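Local coordinates for protein Amuc_1100 (Akkermansia muciniphila, PDB 6KNY) that is of unknown function and is predicted to be a membrane protein with a transmembrane helix, crystallised here as a monomer without its transmembrane region, at residues P58-S63 / V274-P279; I143-P148 / L175-Q180. One frame throughout, in Å; residues are numbered along the deposited sequence.

Contact 1. Residues P58-S63 / V274-P279; sequences PFLASS and VHFNQP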
ATOM      1  N   PRO A  58      -3.775 -15.294  -9.369  1.00 27.16           N
ATOM      2  CA  PRO A  58      -2.425 -14.847  -8.970  1.00 29.64           C
ATOM      3  C   PRO A  58      -2.406 -14.032  -7.692  1.00 28.28           C
ATOM      4  O   PRO A  58      -1.329 -13.855  -7.113  1.00 26.94           O
ATOM      5  CB  PRO A  58      -1.942 -13.999 -10.160  1.00 28.66           C
ATOM      6  CG  PRO A  58      -3.170 -13.642 -10.939  1.00 30.03           C
ATOM      7  CD  PRO A  58      -4.221 -14.675 -10.637  1.00 28.31           C
ATOM      8  N   PHE A  59      -3.550 -13.564  -7.205  1.00 26.51           N
ATOM      9  CA  PHE A  59      -3.564 -12.792  -5.971  1.00 26.37           C
ATOM     10  C   PHE A  59      -3.789 -13.632  -4.728  1.00 27.23           C
ATOM     11  O   PHE A  59      -3.743 -13.084  -3.621  1.00 27.02           O
ATOM     12  CB  PHE A  59      -4.626 -11.695  -6.066  1.00 28.46           C
ATOM     13  CG  PHE A  59      -4.442 -10.826  -7.262  1.00 30.12           C
ATOM     14  CD1 PHE A  59      -3.329 -10.003  -7.351  1.00 30.26           C
ATOM     15  CD2 PHE A  59      -5.327 -10.875  -8.326  1.00 30.18           C
ATOM     16  CE1 PHE A  59      -3.120  -9.201  -8.465  1.00 31.73           C
ATOM     17  CE2 PHE A  59      -5.126 -10.079  -9.448  1.00 30.21           C
ATOM     18  CZ  PHE A  59      -4.028  -9.226  -9.510  1.00 30.31           C
ATOM     19  N   LEU A  60      -4.003 -14.945  -4.873  1.00 26.08           N
ATOM     20  CA  LEU A  60      -4.400 -15.741  -3.715  1.00 26.01           C
ATOM     21  C   LEU A  60      -3.233 -15.991  -2.771  1.00 26.64           C
ATOM     22  O   LEU A  60      -3.395 -15.875  -1.551  1.00 25.87           O
ATOM     23  CB  LEU A  60      -5.003 -17.080  -4.160  1.00 26.99           C
ATOM     24  CG  LEU A  60      -6.213 -17.012  -5.098  1.00 28.78           C
ATOM     25  CD1 LEU A  60      -6.800 -18.423  -5.322  1.00 27.19           C
ATOM     26  CD2 LEU A  60      -7.302 -16.024  -4.605  1.00 30.30           C
ATOM     27  N   ALA A  61      -2.048 -16.296  -3.320  1.00 28.95           N
ATOM     28  CA  ALA A  61      -0.957 -16.827  -2.495  1.00 30.29           C
ATOM     29  C   ALA A  61      -0.463 -15.803  -1.483  1.00 28.10           C
ATOM     30  O   ALA A  61      -0.170 -16.146  -0.328  1.00 29.35           O
ATOM     31  CB  ALA A  61       0.202 -17.301  -3.373  1.00 30.49           C
ATOM     32  N   SER A  62      -0.369 -14.541  -1.893  1.00 25.88           N
ATOM     33  CA  SER A  62       0.156 -13.517  -1.000  1.00 26.23           C
ATOM     34  C   SER A  62      -0.773 -13.196   0.171  1.00 23.95           C
ATOM     35  O   SER A  62      -0.322 -12.549   1.122  1.00 23.26           O
ATOM     36  CB  SER A  62       0.467 -12.247  -1.804  1.00 30.77           C
ATOM     37  OG  SER A  62      -0.721 -11.549  -2.161  1.00 30.49           O
ATOM     38  N   SER A  63      -2.038 -13.647   0.150  1.00 22.56           N
ATOM     39  CA  SER A  63      -2.941 -13.414   1.283  1.00 23.69           C
ATOM     40  C   SER A  63      -2.749 -14.378   2.450  1.00 22.92           C
ATOM     41  O   SER A  63      -3.349 -14.145   3.518  1.00 20.13           O
ATOM     42  CB  SER A  63      -4.429 -13.470   0.854  1.00 23.39           C
ATOM     43  OG  SER A  63      -4.776 -12.348   0.041  1.00 23.96           O
ATOM     44  N   VAL A 274      -7.450  -5.968  -1.516  1.00 20.39           N
ATOM     45  CA  VAL A 274      -8.352  -7.105  -1.361  1.00 22.12           C
ATOM     46  C   VAL A 274      -7.578  -8.240  -0.692  1.00 24.06           C
ATOM     47  O   VAL A 274      -6.646  -8.796  -1.286  1.00 26.52           O
ATOM     48  CB  VAL A 274      -8.933  -7.523  -2.718  1.00 20.55           C
ATOM     49  CG1 VAL A 274      -9.823  -8.754  -2.581  1.00 21.21           C
ATOM     50  CG2 VAL A 274      -9.704  -6.332  -3.339  1.00 20.67           C
ATOM     51  N   HIS A 275      -7.941  -8.574   0.554  1.00 24.21           N
ATOM     52  CA  HIS A 275      -7.369  -9.742   1.220  1.00 24.31           C
ATOM     53  C   HIS A 275      -8.310 -10.936   1.051  1.00 24.16           C
ATOM     54  O   HIS A 275      -9.425 -10.932   1.584  1.00 22.40           O
ATOM     55  CB  HIS A 275      -7.111  -9.510   2.709  1.00 22.20           C
ATOM     56  CG  HIS A 275      -6.493 -10.710   3.368  1.00 24.31           C
ATOM     57  ND1 HIS A 275      -7.229 -11.647   4.066  1.00 25.49           N
ATOM     58  CD2 HIS A 275      -5.219 -11.176   3.350  1.00 27.19           C
ATOM     59  CE1 HIS A 275      -6.432 -12.615   4.485  1.00 26.62           C
ATOM     60  NE2 HIS A 275      -5.205 -12.345   4.079  1.00 25.27           N
ATOM     61  N   PHE A 276      -7.843 -11.967   0.348  1.00 21.70           N
ATOM     62  CA  PHE A 276      -8.607 -13.202   0.165  1.00 22.63           C
ATOM     63  C   PHE A 276      -8.504 -14.065   1.416  1.00 22.59           C
ATOM     64  O   PHE A 276      -7.404 -14.342   1.900  1.00 22.85           O
ATOM     65  CB  PHE A 276      -8.104 -13.950  -1.069  1.00 21.11           C
ATOM     66  CG  PHE A 276      -8.355 -13.197  -2.333  1.00 20.54           C
ATOM     67  CD1 PHE A 276      -9.578 -13.302  -2.989  1.00 22.43           C
ATOM     68  CD2 PHE A 276      -7.394 -12.344  -2.847  1.00 21.14           C
ATOM     69  CE1 PHE A 276      -9.837 -12.561  -4.148  1.00 24.43           C
ATOM     70  CE2 PHE A 276      -7.645 -11.594  -3.996  1.00 23.56           C
ATOM     71  CZ  PHE A 276      -8.867 -11.703  -4.644  1.00 23.98           C
ATOM     72  N   ASN A 277      -9.653 -14.481   1.945  1.00 24.92           N
ATOM     73  CA  ASN A 277      -9.703 -15.017   3.297  1.00 24.16           C
ATOM     74  C   ASN A 277      -9.623 -16.539   3.344  1.00 25.08           C
ATOM     75  O   ASN A 277      -8.891 -17.086   4.172  1.00 27.06           O
ATOM     76  CB  ASN A 277     -10.973 -14.533   4.002  1.00 23.04           C
ATOM     77  CG  ASN A 277     -10.886 -13.069   4.397  1.00 25.98           C
ATOM     78  OD1 ASN A 277      -9.779 -12.541   4.610  1.00 23.49           O
ATOM     79  ND2 ASN A 277     -12.043 -12.391   4.469  1.00 21.44           N
ATOM     80  N   GLN A 278     -10.358 -17.227   2.490  1.00 27.70           N
ATOM     81  CA  GLN A 278     -10.371 -18.692   2.592  1.00 28.86           C
ATOM     82  C   GLN A 278     -10.587 -19.292   1.204  1.00 26.33           C
ATOM     83  O   GLN A 278     -11.545 -20.035   0.971  1.00 26.38           O
ATOM     84  CB  GLN A 278     -11.435 -19.147   3.610  1.00 32.55           C
ATOM     85  CG  GLN A 278     -12.901 -18.935   3.219  1.00 37.00           C
ATOM     86  CD  GLN A 278     -13.545 -17.711   3.855  1.00 47.10           C
ATOM     87  OE1 GLN A 278     -13.042 -17.155   4.833  1.00 56.12           O
ATOM     88  NE2 GLN A 278     -14.669 -17.280   3.289  1.00 62.39           N
ATOM     89  N   PRO A 279      -9.721 -18.987   0.246  1.00 26.01           N
ATOM     90  CA  PRO A 279      -9.894 -19.566  -1.087  1.00 28.20           C
ATOM     91  C   PRO A 279      -9.721 -21.079  -1.012  1.00 31.18           C
ATOM     92  O   PRO A 279      -8.979 -21.597  -0.170  1.00 29.61           O
ATOM     93  CB  PRO A 279      -8.773 -18.911  -1.905  1.00 30.57           C
ATOM     94  CG  PRO A 279      -7.698 -18.639  -0.897  1.00 29.37           C
ATOM     95  CD  PRO A 279      -8.404 -18.341   0.405  1.00 27.45           C
TER
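At the C-terminal end of strand 265-276, where the mixed sheet of the domain gives way to a loop, the strand meets the loop that joins helices 51-55 and 70-91. S63 makes both hydrogen bonds between the two segments. Its OG, anti to the carbonyl carbon (chi1 -70°), receives the backbone N of F276 at 3.1 Å, while its carbonyl O takes NE2 of H275 at 2.6 Å on a lone pair, 24° out of the imidazole plane. The other ring nitrogen is engaged too: ND1 of H275 donates to OD1 of N277 at 2.8 Å, close to the ring plane. With both nitrogens donating, the imidazole is probably protonated, and its rotation is fixed from two sides; F122 of helix 117-134 adds an edge-to-face ring contact. An alanine here would remove both imidazole bonds, and would probably loosen the hold on the S63 carbonyl and on the N277 side chain. Next to this polar site, CD1 of L60 meets CB of P279. The F276 ring has V274 CG1 over one face and L60 CD2 over the other, the latter a CH-pi contact 4.0 Å from the ring centroid.

Contact 2. Residues I143-P148 / L175-Q180; sequences IKVYRP and LEIAFQ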
ATOM      1  N   ILE A 143       2.861  12.799  -1.275  1.00 30.15           N
ATOM      2  CA  ILE A 143       2.234  13.777  -0.400  1.00 27.93           C
ATOM      3  C   ILE A 143       1.650  13.113   0.842  1.00 29.35           C
ATOM      4  O   ILE A 143       1.755  13.646   1.948  1.00 26.17           O
ATOM      5  CB  ILE A 143       1.157  14.564  -1.183  1.00 29.78           C
ATOM      6  CG1 ILE A 143       1.807  15.357  -2.313  1.00 30.73           C
ATOM      7  CG2 ILE A 143       0.361  15.503  -0.236  1.00 32.65           C
ATOM      8  CD1 ILE A 143       0.815  15.988  -3.283  1.00 32.45           C
ATOM      9  N   LYS A 144       1.043  11.939   0.682  1.00 29.46           N
ATOM     10  CA  LYS A 144       0.476  11.268   1.842  1.00 31.72           C
ATOM     11  C   LYS A 144       0.252   9.795   1.518  1.00 28.10           C
ATOM     12  O   LYS A 144      -0.051   9.438   0.376  1.00 24.93           O
ATOM     13  CB  LYS A 144      -0.818  11.971   2.297  1.00 39.05           C
ATOM     14  CG  LYS A 144      -2.128  11.502   1.708  1.00 48.27           C
ATOM     15  CD  LYS A 144      -3.292  12.235   2.421  1.00 54.40           C
ATOM     16  CE  LYS A 144      -4.682  11.843   1.884  1.00 61.74           C
ATOM     17  NZ  LYS A 144      -5.756  12.870   2.158  1.00 62.41           N
ATOM     18  N   VAL A 145       0.481   8.946   2.517  1.00 27.90           N
ATOM     19  CA  VAL A 145       0.003   7.569   2.520  1.00 26.72           C
ATOM     20  C   VAL A 145      -0.811   7.443   3.795  1.00 26.02           C
ATOM     21  O   VAL A 145      -0.251   7.425   4.898  1.00 26.21           O
ATOM     22  CB  VAL A 145       1.131   6.532   2.480  1.00 25.14           C
ATOM     23  CG1 VAL A 145       0.534   5.123   2.444  1.00 23.98           C
ATOM     24  CG2 VAL A 145       2.032   6.774   1.268  1.00 26.10           C
ATOM     25  N   TYR A 146      -2.127   7.366   3.657  1.00 26.89           N
ATOM     26  CA  TYR A 146      -3.030   7.387   4.796  1.00 27.46           C
ATOM     27  C   TYR A 146      -3.787   6.067   4.843  1.00 27.31           C
ATOM     28  O   TYR A 146      -4.400   5.668   3.846  1.00 24.61           O
ATOM     29  CB  TYR A 146      -3.999   8.562   4.694  1.00 28.86           C
ATOM     30  CG  TYR A 146      -5.187   8.402   5.602  1.00 30.49           C
ATOM     31  CD1 TYR A 146      -5.053   8.530   6.983  1.00 32.03           C
ATOM     32  CD2 TYR A 146      -6.439   8.111   5.085  1.00 33.53           C
ATOM     33  CE1 TYR A 146      -6.145   8.367   7.822  1.00 35.16           C
ATOM     34  CE2 TYR A 146      -7.534   7.951   5.915  1.00 37.04           C
ATOM     35  CZ  TYR A 146      -7.378   8.083   7.279  1.00 34.63           C
ATOM     36  OH  TYR A 146      -8.457   7.932   8.099  1.00 40.66           O
ATOM     37  N   ARG A 147      -3.738   5.402   5.995  1.00 26.32           N
ATOM     38  CA  ARG A 147      -4.257   4.046   6.142  1.00 25.96           C
ATOM     39  C   ARG A 147      -5.135   3.968   7.383  1.00 26.04           C
ATOM     40  O   ARG A 147      -4.614   3.935   8.511  1.00 25.88           O
ATOM     41  CB  ARG A 147      -3.107   3.047   6.224  1.00 26.68           C
ATOM     42  CG  ARG A 147      -3.509   1.598   6.515  1.00 25.76           C
ATOM     43  CD  ARG A 147      -2.363   0.859   7.255  1.00 27.91           C
ATOM     44  NE  ARG A 147      -2.309   1.247   8.668  1.00 25.59           N
ATOM     45  CZ  ARG A 147      -2.908   0.586   9.654  1.00 23.81           C
ATOM     46  NH1 ARG A 147      -3.560  -0.550   9.404  1.00 25.97           N
ATOM     47  NH2 ARG A 147      -2.833   1.046  10.895  1.00 26.91           N
ATOM     48  N   PRO A 148      -6.463   3.940   7.225  1.00 25.39           N
ATOM     49  CA  PRO A 148      -7.340   3.742   8.389  1.00 24.68           C
ATOM     50  C   PRO A 148      -7.053   2.417   9.080  1.00 24.53           C
ATOM     51  O   PRO A 148      -6.677   1.430   8.444  1.00 24.28           O
ATOM     52  CB  PRO A 148      -8.754   3.755   7.786  1.00 26.73           C
ATOM     53  CG  PRO A 148      -8.625   4.513   6.468  1.00 27.78           C
ATOM     54  CD  PRO A 148      -7.198   4.263   5.991  1.00 26.31           C
ATOM     55  N   LEU A 175      -6.987   2.353   1.968  1.00 23.01           N
ATOM     56  CA  LEU A 175      -5.921   3.335   2.099  1.00 25.01           C
ATOM     57  C   LEU A 175      -6.094   4.417   1.045  1.00 23.75           C
ATOM     58  O   LEU A 175      -6.802   4.242   0.043  1.00 21.88           O
ATOM     59  CB  LEU A 175      -4.540   2.691   1.971  1.00 26.02           C
ATOM     60  CG  LEU A 175      -4.195   2.081   0.623  1.00 26.34           C
ATOM     61  CD1 LEU A 175      -2.705   2.334   0.328  1.00 26.57           C
ATOM     62  CD2 LEU A 175      -4.505   0.564   0.646  1.00 31.74           C
ATOM     63  N   GLU A 176      -5.401   5.529   1.268  1.00 24.99           N
ATOM     64  CA  GLU A 176      -5.378   6.646   0.335  1.00 29.10           C
ATOM     65  C   GLU A 176      -3.932   7.008   0.064  1.00 24.71           C
ATOM     66  O   GLU A 176      -3.116   7.037   0.986  1.00 26.40           O
ATOM     67  CB  GLU A 176      -6.076   7.894   0.903  1.00 32.76           C
ATOM     68  CG  GLU A 176      -7.486   7.703   1.412  1.00 41.75           C
ATOM     69  CD  GLU A 176      -8.051   9.016   1.976  1.00 47.93           C
ATOM     70  OE1 GLU A 176      -7.486  10.093   1.675  1.00 49.94           O
ATOM     71  OE2 GLU A 176      -9.041   8.965   2.735  1.00 50.58           O
ATOM     72  N   ILE A 177      -3.624   7.328  -1.182  1.00 26.07           N
ATOM     73  CA  ILE A 177      -2.305   7.822  -1.542  1.00 28.01           C
ATOM     74  C   ILE A 177      -2.472   9.106  -2.341  1.00 30.47           C
ATOM     75  O   ILE A 177      -3.318   9.186  -3.241  1.00 29.70           O
ATOM     76  CB  ILE A 177      -1.495   6.783  -2.334  1.00 31.92           C
ATOM     77  CG1 ILE A 177      -1.434   5.463  -1.555  1.00 33.08           C
ATOM     78  CG2 ILE A 177      -0.103   7.321  -2.630  1.00 32.14           C
ATOM     79  CD1 ILE A 177      -0.520   4.423  -2.176  1.00 37.43           C
ATOM     80  N   ALA A 178      -1.684  10.118  -1.990  1.00 28.36           N
ATOM     81  CA  ALA A 178      -1.630  11.371  -2.717  1.00 28.43           C
ATOM     82  C   ALA A 178      -0.204  11.546  -3.216  1.00 28.96           C
ATOM     83  O   ALA A 178       0.756  11.314  -2.465  1.00 25.81           O
ATOM     84  CB  ALA A 178      -2.046  12.544  -1.824  1.00 29.18           C
ATOM     85  N   PHE A 179      -0.066  11.917  -4.483  1.00 27.01           N
ATOM     86  CA  PHE A 179       1.246  12.173  -5.055  1.00 28.59           C
ATOM     87  C   PHE A 179       1.076  13.199  -6.159  1.00 32.19           C
ATOM     88  O   PHE A 179      -0.047  13.598  -6.492  1.00 27.40           O
ATOM     89  CB  PHE A 179       1.909  10.900  -5.597  1.00 26.42           C
ATOM     90  CG  PHE A 179       1.042  10.108  -6.545  1.00 25.62           C
ATOM     91  CD1 PHE A 179       0.987  10.421  -7.892  1.00 27.82           C
ATOM     92  CD2 PHE A 179       0.293   9.035  -6.084  1.00 27.80           C
ATOM     93  CE1 PHE A 179       0.196   9.680  -8.769  1.00 28.57           C
ATOM     94  CE2 PHE A 179      -0.496   8.288  -6.941  1.00 28.33           C
ATOM     95  CZ  PHE A 179      -0.549   8.612  -8.294  1.00 27.58           C
ATOM     96  N   GLN A 180       2.204  13.628  -6.722  1.00 34.10           N
ATOM     97  CA  GLN A 180       2.160  14.587  -7.809  1.00 35.34           C
ATOM     98  C   GLN A 180       3.391  14.425  -8.682  1.00 31.94           C
ATOM     99  O   GLN A 180       4.447  13.984  -8.226  1.00 33.23           O
ATOM    100  CB  GLN A 180       2.038  16.031  -7.285  1.00 39.08           C
ATOM    101  CG  GLN A 180       3.295  16.634  -6.718  1.00 45.71           C
ATOM    102  CD  GLN A 180       3.271  18.174  -6.767  1.00 52.07           C
ATOM    103  OE1 GLN A 180       3.341  18.773  -7.842  1.00 58.38           O
ATOM    104  NE2 GLN A 180       3.162  18.807  -5.605  1.00 57.92           N
TER
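E176, I143 and A178 bury the most surface where antiparallel strands 141-146 and 170-181 pair in the mixed sheet, and a classic beta bulge interrupts the pairing at one end. I143 and K144 both face A178, whose carbonyl O accepts two backbone donors: N of I143 at 2.8 Å and N of K144 at 3.2 Å. Both approach from above the carbonyl plane rather than along a lone pair. The return bond, from N of A178 to O of K144, is straighter (169°) and lies on a lone pair. With the extra residue in its strand, I143 turns its side chain toward the partner, so that its CB lies 3.8 Å from CB of A178, while CD1 reaches along the neighbouring backbone to F179 and Q180. The small A178 methyl is also met by CG of K144.

Beyond the bulge the register is regular: V145 and I177 form a non-hydrogen-bonded pair with their side chains on the face opposite to that of K144 and A178, where I177 touches L130 of helix 117-134. Y146 and E176 follow as a hydrogen-bonded pair, tied by two short backbone bonds. E176 shares its face with K144 and Y146. Its extended chain runs beside the tyrosine and points the same way, CG at the ring edge and the carboxylate turned 75° from the ring plane. One carboxylate oxygen reaches the lysine: OE1 of E176 lies 3.3 Å from NZ of K144, a salt bridge whose hydrogen bond is weak; the same ammonium also has OE1 of Q268, on strand 265-276, as a hydrogen-bond partner. The other oxygen, OE2 of E176, rests 3.6 Å from CD2 of Y146.

How the contacts relate
The two contacts lie on opposite sides of the chain's centre, their own centres about 23 Å apart and their nearest atoms about 7 Å apart, without touching. One sheet joins them: strand 265-276, which ends in contact 1, is the neighbour of strand 170-181, which supplies half of contact 2. Helix 117-134 reaches both. Along the chain, residues 58-63 come first, 143-148 and 175-180 follow, and 274-279 close the series, so contact 2 falls wholly between the two halves of contact 1. Contact 2 is thus a local pairing within the sheet, whereas contact 1 brings together segments close to the two ends of the modelled chain, at the C-terminal end of an inner strand.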